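Long-range contacts in DspB (PDB 1YHT), which probably cleaves N-acetylglucosamine-containing biofilm polysaccharide, acting as a family 20 beta-N-acetylhexosaminidase and so releasing the bacteria: residues L23-H28 with L50-S55; I112-S117 with G181-G186. All blocks are in the same frame, centred on the assembly; numbering follows the deposited sequence.

Contact 1. Residues L23-H28 with L50-S55; sequences LDIARH and LHLHFS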
ATOM      1  N   LEU A  23      -2.951  -3.400  -4.777  1.00  5.77           N
ATOM      2  CA  LEU A  23      -3.801  -2.764  -5.766  1.00  6.40           C
ATOM      3  C   LEU A  23      -4.104  -1.377  -5.258  1.00  6.81           C
ATOM      4  O   LEU A  23      -4.666  -1.214  -4.148  1.00  5.04           O
ATOM      5  CB  LEU A  23      -5.119  -3.544  -5.967  1.00  5.50           C
ATOM      6  CG  LEU A  23      -5.979  -3.014  -7.143  1.00  7.25           C
ATOM      7  CD1 LEU A  23      -5.351  -3.175  -8.521  1.00  7.03           C
ATOM      8  CD2 LEU A  23      -7.318  -3.650  -7.131  1.00  9.63           C
ATOM      9  N   ASP A  24      -3.730  -0.385  -6.066  1.00  7.64           N
ATOM     10  CA  ASP A  24      -3.972   1.019  -5.744  1.00  7.61           C
ATOM     11  C   ASP A  24      -5.324   1.390  -6.329  1.00  7.94           C
ATOM     12  O   ASP A  24      -5.466   1.632  -7.519  1.00  7.41           O
ATOM     13  CB  ASP A  24      -2.840   1.886  -6.281  1.00  7.32           C
ATOM     14  CG  ASP A  24      -3.164   3.370  -6.316  1.00  7.24           C
ATOM     15  OD1 ASP A  24      -4.118   3.862  -5.654  1.00  7.58           O
ATOM     16  OD2 ASP A  24      -2.406   4.083  -7.021  1.00  8.63           O
ATOM     17  N   ILE A  25      -6.312   1.413  -5.449  1.00  9.02           N
ATOM     18  CA  ILE A  25      -7.646   1.796  -5.829  1.00  9.12           C
ATOM     19  C   ILE A  25      -7.908   3.254  -5.499  1.00  8.77           C
ATOM     20  O   ILE A  25      -8.975   3.721  -5.752  1.00  8.44           O
ATOM     21  CB  ILE A  25      -8.744   0.863  -5.241  1.00  9.93           C
ATOM     22  CG1 ILE A  25      -8.863   0.940  -3.716  1.00  9.38           C
ATOM     23  CG2 ILE A  25      -8.493  -0.602  -5.720  1.00  9.51           C
ATOM     24  CD1 ILE A  25     -10.001   0.155  -3.205  1.00 10.47           C
ATOM     25  N   ALA A  26      -6.909   3.970  -4.987  1.00  8.61           N
ATOM     26  CA  ALA A  26      -7.066   5.386  -4.678  1.00  8.43           C
ATOM     27  C   ALA A  26      -6.901   6.249  -5.921  1.00  8.60           C
ATOM     28  O   ALA A  26      -7.604   7.235  -6.096  1.00  9.38           O
ATOM     29  CB  ALA A  26      -6.054   5.807  -3.613  1.00  8.77           C
ATOM     30  N   ARG A  27      -5.926   5.913  -6.744  1.00  8.18           N
ATOM     31  CA  ARG A  27      -5.650   6.645  -7.991  1.00  9.46           C
ATOM     32  C   ARG A  27      -6.491   6.171  -9.188  1.00  9.47           C
ATOM     33  O   ARG A  27      -6.600   6.890 -10.175  1.00 10.23           O
ATOM     34  CB  ARG A  27      -4.178   6.503  -8.372  1.00  8.63           C
ATOM     35  CG  ARG A  27      -3.224   7.421  -7.588  1.00 10.21           C
ATOM     36  CD  ARG A  27      -3.228   7.200  -6.066  1.00 10.37           C
ATOM     37  NE  ARG A  27      -2.057   7.910  -5.546  1.00 10.93           N
ATOM     38  CZ  ARG A  27      -0.829   7.427  -5.534  1.00 12.91           C
ATOM     39  NH1 ARG A  27      -0.609   6.178  -5.891  1.00 12.19           N
ATOM     40  NH2 ARG A  27       0.186   8.192  -5.130  1.00 13.30           N
ATOM     41  N   HIS A  28      -6.945   4.921  -9.146  1.00  9.51           N
ATOM     42  CA  HIS A  28      -7.819   4.370 -10.194  1.00 10.37           C
ATOM     43  C   HIS A  28      -8.803   3.373  -9.541  1.00 10.62           C
ATOM     44  O   HIS A  28      -8.373   2.513  -8.783  1.00 11.59           O
ATOM     45  CB  HIS A  28      -7.033   3.624 -11.265  1.00 10.28           C
ATOM     46  CG  HIS A  28      -7.835   3.369 -12.512  1.00 12.20           C
ATOM     47  ND1 HIS A  28      -8.750   2.337 -12.621  1.00 16.72           N
ATOM     48  CD2 HIS A  28      -7.920   4.065 -13.666  1.00 10.90           C
ATOM     49  CE1 HIS A  28      -9.333   2.393 -13.810  1.00 15.43           C
ATOM     50  NE2 HIS A  28      -8.845   3.433 -14.462  1.00 14.06           N
ATOM     51  N   LEU A  50      -4.135  -9.826  -0.835  1.00  6.67           N
ATOM     52  CA  LEU A  50      -4.451  -8.610  -1.600  1.00  7.08           C
ATOM     53  C   LEU A  50      -4.289  -7.404  -0.635  1.00  6.86           C
ATOM     54  O   LEU A  50      -5.065  -7.247   0.318  1.00  6.63           O
ATOM     55  CB  LEU A  50      -5.888  -8.689  -2.138  1.00  6.61           C
ATOM     56  CG  LEU A  50      -6.399  -7.411  -2.863  1.00  7.91           C
ATOM     57  CD1 LEU A  50      -5.534  -7.012  -4.005  1.00  9.55           C
ATOM     58  CD2 LEU A  50      -7.808  -7.693  -3.407  1.00 11.71           C
ATOM     59  N   HIS A  51      -3.224  -6.649  -0.869  1.00  6.15           N
ATOM     60  CA  HIS A  51      -2.890  -5.397  -0.189  1.00  6.17           C
ATOM     61  C   HIS A  51      -3.625  -4.262  -0.892  1.00  6.34           C
ATOM     62  O   HIS A  51      -3.331  -3.882  -2.049  1.00  5.81           O
ATOM     63  CB  HIS A  51      -1.340  -5.310  -0.178  1.00  5.90           C
ATOM     64  CG  HIS A  51      -0.740  -3.998   0.273  1.00  6.20           C
ATOM     65  ND1 HIS A  51       0.630  -3.789   0.239  1.00  6.72           N
ATOM     66  CD2 HIS A  51      -1.289  -2.830   0.701  1.00  7.44           C
ATOM     67  CE1 HIS A  51       0.892  -2.554   0.633  1.00  9.73           C
ATOM     68  NE2 HIS A  51      -0.251  -1.938   0.890  1.00  5.30           N
ATOM     69  N   LEU A  52      -4.627  -3.743  -0.191  1.00  7.04           N
ATOM     70  CA  LEU A  52      -5.562  -2.767  -0.757  1.00  7.27           C
ATOM     71  C   LEU A  52      -5.175  -1.372  -0.379  1.00  6.41           C
ATOM     72  O   LEU A  52      -5.435  -0.921   0.755  1.00  5.01           O
ATOM     73  CB  LEU A  52      -6.980  -3.030  -0.303  1.00  7.42           C
ATOM     74  CG  LEU A  52      -8.061  -2.429  -1.208  1.00 11.53           C
ATOM     75  CD1 LEU A  52      -8.067  -3.105  -2.609  1.00 15.23           C
ATOM     76  CD2 LEU A  52      -9.444  -2.519  -0.569  1.00 11.66           C
ATOM     77  N   HIS A  53      -4.568  -0.681  -1.351  1.00  5.73           N
ATOM     78  CA  HIS A  53      -4.128   0.719  -1.185  1.00  6.18           C
ATOM     79  C   HIS A  53      -5.275   1.616  -1.618  1.00  6.17           C
ATOM     80  O   HIS A  53      -5.308   2.063  -2.764  1.00  5.66           O
ATOM     81  CB  HIS A  53      -2.846   0.947  -2.018  1.00  5.93           C
ATOM     82  CG  HIS A  53      -2.189   2.280  -1.784  1.00  6.00           C
ATOM     83  ND1 HIS A  53      -1.160   2.458  -0.882  1.00  7.15           N
ATOM     84  CD2 HIS A  53      -2.408   3.488  -2.351  1.00  6.39           C
ATOM     85  CE1 HIS A  53      -0.785   3.730  -0.899  1.00  8.07           C
ATOM     86  NE2 HIS A  53      -1.528   4.376  -1.785  1.00  5.57           N
ATOM     87  N   PHE A  54      -6.211   1.866  -0.693  1.00  5.34           N
ATOM     88  CA  PHE A  54      -7.494   2.575  -0.961  1.00  5.35           C
ATOM     89  C   PHE A  54      -7.500   4.051  -0.578  1.00  6.70           C
ATOM     90  O   PHE A  54      -8.482   4.750  -0.834  1.00  5.86           O
ATOM     91  CB  PHE A  54      -8.699   1.868  -0.262  1.00  5.92           C
ATOM     92  CG  PHE A  54      -8.604   1.829   1.240  1.00  5.01           C
ATOM     93  CD1 PHE A  54      -9.008   2.913   2.014  1.00  3.86           C
ATOM     94  CD2 PHE A  54      -8.105   0.724   1.874  1.00  4.27           C
ATOM     95  CE1 PHE A  54      -8.876   2.883   3.369  1.00  7.87           C
ATOM     96  CE2 PHE A  54      -7.981   0.706   3.233  1.00  7.99           C
ATOM     97  CZ  PHE A  54      -8.380   1.784   3.979  1.00  7.79           C
ATOM     98  N   SER A  55      -6.398   4.524   0.025  1.00  6.64           N
ATOM     99  CA  SER A  55      -6.333   5.886   0.544  1.00  7.37           C
ATOM    100  C   SER A  55      -4.996   6.547   0.075  1.00  7.49           C
ATOM    101  O   SER A  55      -3.904   6.016   0.318  1.00  7.14           O
ATOM    102  CB  SER A  55      -6.440   5.868   2.058  1.00  7.26           C
ATOM    103  OG  SER A  55      -6.250   7.165   2.619  1.00 11.16           O
TER
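The side chain of I25 is a bump that fits a hollow formed by L52 and F54. Its CD1 rests against the forked end of L52, 3.8 Å from CD2, while CG1 presses on the backbone and CB of F54, coming within 3.5 Å of F54 CA. With CG1 set between the backbone N and the carbonyl carbon (chi1 67°), the branch is turned across the strand end into this notch. A further fit precedes it, where L23 CB meets L50 CD1 at 4.0 Å; beyond it, the A26 methyl lies against the carbonyl group of F54. The parallel strands are joined by L23 N to H51 O and H53 N to L23 O, and I25 N, just past the strand, carries the pairing on to H53 O.

D24 and H53 lie on the face of the sheet opposite L23 and L52, side by side, with ring and carboxylate planes 79° apart. D24 OD1 stands near the ring edge, 3.7 Å from H53 CD2. The same oxygen accepts A26 N, closing an Asx turn, and R27 N, which widens it to an Asx motif, both from one face of its plane; OD2 takes R27 NH1 at 3.0 Å in a salt bridge. H53 reaches E114 through ND1 and D56 through NE2. Such chemistry implies a division of labour: hydrocarbon fills one side, where L23 and L50 pack on helix 32-44, while the barrel interior carries a polar, hydrogen-bonded network that would hold the H53 ring in a set orientation.

Contact 2. Residues I112-S117 with G181-G186; sequences IPELDS and GGDEFG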
ATOM      1  N   ILE A 112      -5.328  -7.006   3.100  1.00  5.25           N
ATOM      2  CA  ILE A 112      -4.512  -6.167   3.930  1.00  4.66           C
ATOM      3  C   ILE A 112      -4.870  -4.712   3.594  1.00  5.49           C
ATOM      4  O   ILE A 112      -4.424  -4.180   2.583  1.00  4.88           O
ATOM      5  CB  ILE A 112      -3.009  -6.445   3.764  1.00  4.46           C
ATOM      6  CG1 ILE A 112      -2.730  -7.939   3.974  1.00  4.92           C
ATOM      7  CG2 ILE A 112      -2.167  -5.490   4.651  1.00  4.89           C
ATOM      8  CD1 ILE A 112      -1.289  -8.418   3.693  1.00  5.00           C
ATOM      9  N   PRO A 113      -5.653  -4.057   4.463  1.00  6.42           N
ATOM     10  CA  PRO A 113      -5.910  -2.630   4.195  1.00  6.56           C
ATOM     11  C   PRO A 113      -4.668  -1.786   4.450  1.00  6.75           C
ATOM     12  O   PRO A 113      -3.909  -2.099   5.365  1.00  7.49           O
ATOM     13  CB  PRO A 113      -7.050  -2.278   5.169  1.00  6.36           C
ATOM     14  CG  PRO A 113      -6.736  -3.141   6.417  1.00  7.84           C
ATOM     15  CD  PRO A 113      -6.316  -4.507   5.715  1.00  7.73           C
ATOM     16  N   GLU A 114      -4.492  -0.712   3.662  1.00  7.11           N
ATOM     17  CA  GLU A 114      -3.447   0.278   3.864  1.00  7.37           C
ATOM     18  C   GLU A 114      -4.062   1.631   4.063  1.00  7.63           C
ATOM     19  O   GLU A 114      -4.645   2.212   3.127  1.00  7.12           O
ATOM     20  CB  GLU A 114      -2.414   0.367   2.702  1.00  7.47           C
ATOM     21  CG  GLU A 114      -1.262   1.325   3.030  1.00  8.72           C
ATOM     22  CD  GLU A 114      -0.255   1.589   1.923  1.00 10.59           C
ATOM     23  OE1 GLU A 114      -0.222   0.863   0.903  1.00  9.41           O
ATOM     24  OE2 GLU A 114       0.497   2.592   2.081  1.00  8.51           O
ATOM     25  N   LEU A 115      -3.884   2.160   5.275  1.00  7.71           N
ATOM     26  CA  LEU A 115      -4.263   3.523   5.588  1.00  7.39           C
ATOM     27  C   LEU A 115      -2.958   4.299   5.681  1.00  7.23           C
ATOM     28  O   LEU A 115      -2.294   4.261   6.688  1.00  6.56           O
ATOM     29  CB  LEU A 115      -5.061   3.551   6.907  1.00  7.60           C
ATOM     30  CG  LEU A 115      -5.781   4.851   7.254  1.00 10.62           C
ATOM     31  CD1 LEU A 115      -6.928   5.094   6.294  1.00  9.21           C
ATOM     32  CD2 LEU A 115      -6.255   4.828   8.709  1.00 11.09           C
ATOM     33  N   ASP A 116      -2.582   4.956   4.584  1.00  7.09           N
ATOM     34  CA  ASP A 116      -1.264   5.536   4.472  1.00  7.66           C
ATOM     35  C   ASP A 116      -1.198   6.851   5.289  1.00  7.27           C
ATOM     36  O   ASP A 116      -2.175   7.609   5.387  1.00  9.00           O
ATOM     37  CB  ASP A 116      -0.879   5.758   2.995  1.00  6.36           C
ATOM     38  CG  ASP A 116       0.617   5.886   2.778  1.00 10.15           C
ATOM     39  OD1 ASP A 116       1.369   6.079   3.776  1.00  9.74           O
ATOM     40  OD2 ASP A 116       1.029   5.832   1.580  1.00  5.24           O
ATOM     41  N   SER A 117      -0.049   7.039   5.900  1.00  8.47           N
ATOM     42  CA  SER A 117       0.294   8.224   6.689  1.00  8.26           C
ATOM     43  C   SER A 117       1.785   8.137   6.976  1.00  9.54           C
ATOM     44  O   SER A 117       2.391   7.059   6.840  1.00  8.76           O
ATOM     45  CB  SER A 117      -0.528   8.332   7.964  1.00  7.97           C
ATOM     46  OG  SER A 117       0.015   7.602   9.052  1.00 11.15           O
ATOM     47  N   GLY A 181       1.374   2.314   6.014  1.00  6.18           N
ATOM     48  CA  GLY A 181       1.992   3.174   5.051  1.00  6.20           C
ATOM     49  C   GLY A 181       3.417   3.489   5.426  1.00  7.23           C
ATOM     50  O   GLY A 181       4.234   2.547   5.603  1.00  7.19           O
ATOM     51  N   GLY A 182       3.706   4.800   5.542  1.00  7.15           N
ATOM     52  CA  GLY A 182       5.035   5.263   5.919  1.00  8.23           C
ATOM     53  C   GLY A 182       6.001   5.498   4.748  1.00  9.09           C
ATOM     54  O   GLY A 182       7.227   5.444   4.926  1.00  9.54           O
ATOM     55  N   ASP A 183       5.445   5.766   3.567  1.00  9.56           N
ATOM     56  CA  ASP A 183       6.245   6.119   2.399  1.00  9.98           C
ATOM     57  C   ASP A 183       6.269   7.599   2.107  1.00 10.44           C
ATOM     58  O   ASP A 183       5.280   8.315   2.322  1.00 11.10           O
ATOM     59  CB  ASP A 183       5.784   5.373   1.143  1.00  9.98           C
ATOM     60  CG  ASP A 183       4.327   5.703   0.760  1.00  9.90           C
ATOM     61  OD1 ASP A 183       3.497   5.884   1.675  1.00 10.43           O
ATOM     62  OD2 ASP A 183       4.016   5.776  -0.457  1.00  9.33           O
ATOM     63  N   GLU A 184       7.446   8.028   1.634  1.00 10.99           N
ATOM     64  CA  GLU A 184       7.686   9.341   1.058  1.00 11.81           C
ATOM     65  C   GLU A 184       7.222  10.475   1.940  1.00 12.05           C
ATOM     66  O   GLU A 184       6.551  11.367   1.466  1.00 13.91           O
ATOM     67  CB  GLU A 184       7.015   9.456  -0.337  1.00 11.65           C
ATOM     68  CG  GLU A 184       7.415   8.394  -1.337  1.00  8.85           C
ATOM     69  CD  GLU A 184       6.828   8.619  -2.729  1.00 13.07           C
ATOM     70  OE1 GLU A 184       5.607   8.903  -2.818  1.00 11.87           O
ATOM     71  OE2 GLU A 184       7.604   8.518  -3.729  1.00  9.09           O
ATOM     72  N   PHE A 185       7.615  10.474   3.204  1.00 12.32           N
ATOM     73  CA  PHE A 185       7.180  11.479   4.153  1.00 13.32           C
ATOM     74  C   PHE A 185       8.424  12.267   4.581  1.00 15.41           C
ATOM     75  O   PHE A 185       9.572  11.764   4.476  1.00 15.08           O
ATOM     76  CB  PHE A 185       6.490  10.839   5.373  1.00 13.29           C
ATOM     77  CG  PHE A 185       7.425  10.007   6.219  1.00 13.58           C
ATOM     78  CD1 PHE A 185       8.142  10.590   7.242  1.00 15.51           C
ATOM     79  CD2 PHE A 185       7.657   8.670   5.937  1.00 12.34           C
ATOM     80  CE1 PHE A 185       9.032   9.874   7.967  1.00 12.74           C
ATOM     81  CE2 PHE A 185       8.584   7.960   6.659  1.00 10.85           C
ATOM     82  CZ  PHE A 185       9.247   8.561   7.690  1.00 12.89           C
ATOM     83  N   GLY A 186       8.212  13.498   5.024  1.00 17.66           N
ATOM     84  CA  GLY A 186       9.310  14.319   5.570  1.00 21.31           C
ATOM     85  C   GLY A 186      10.420  14.718   4.609  1.00 23.58           C
ATOM     86  O   GLY A 186      11.566  14.960   5.021  1.00 25.32           O
TER
HETATM   87  O   HOH W   1       3.149   8.491   3.905  1.00  9.44           O
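Two carboxylates come unusually close here, D116 OD2 lying 2.5 Å from D183 OD1. The side chains cross at about a right angle, yet their carboxylate planes are only 20° apart, so the groups meet tip to tip and nearly coplanar. D183 arrives with CG between its backbone N and carbonyl carbon (chi1 61°), which brings the carboxylate back toward the strand.

The other oxygen, D116 OD1, accepts G182 N at 3.2 Å on its syn side but 33° out of the carboxylate plane, and a water lies between it and D183 O, 2.7 Å from the latter. A weak bond from G182 N to S117 O adds to this grip. G181 bears no side chain, and the acids settle directly on its backbone: D116 OD1 is 3.2 Å from G181 CA, and the extended E114 brings OE2 to 3.4 Å from the same atom. E114 OE2 accepts W216 NE1, while OE1 is held by H53 ND1.

An acetic acid molecule, probably from the crystallisation liquor, lies beside D183, consistent with a pocket. These carboxylates lie at the C-terminal ends of parallel strands of the TIM barrel, where such enzymes place their active sites, and the adjacent D183 and E184 recall the Asp-Glu pair of family 20 hexosaminidases.

Both contacts are buried in the core of one barrel, at the ends of parallel strands, yet they differ in chemistry. Contact 1 joins the first two strands across a beta-alpha-beta crossover, with a regular ladder and an apolar flank. Contact 2 ties strand 110-117 to the loop leaving strand 177-181, and there acids and glycine backbone take over from hydrocarbon. Strands 49-53 and 110-117 are neighbours, so the two meet directly: E114 OE1 lies 2.6 Å from H53 ND1 and 2.8 Å from H51 NE2, probably hydrogen-bonded to both, while the F54 ring packs on P113. E114 thus connects the histidines of contact 1 with the acid cluster of contact 2.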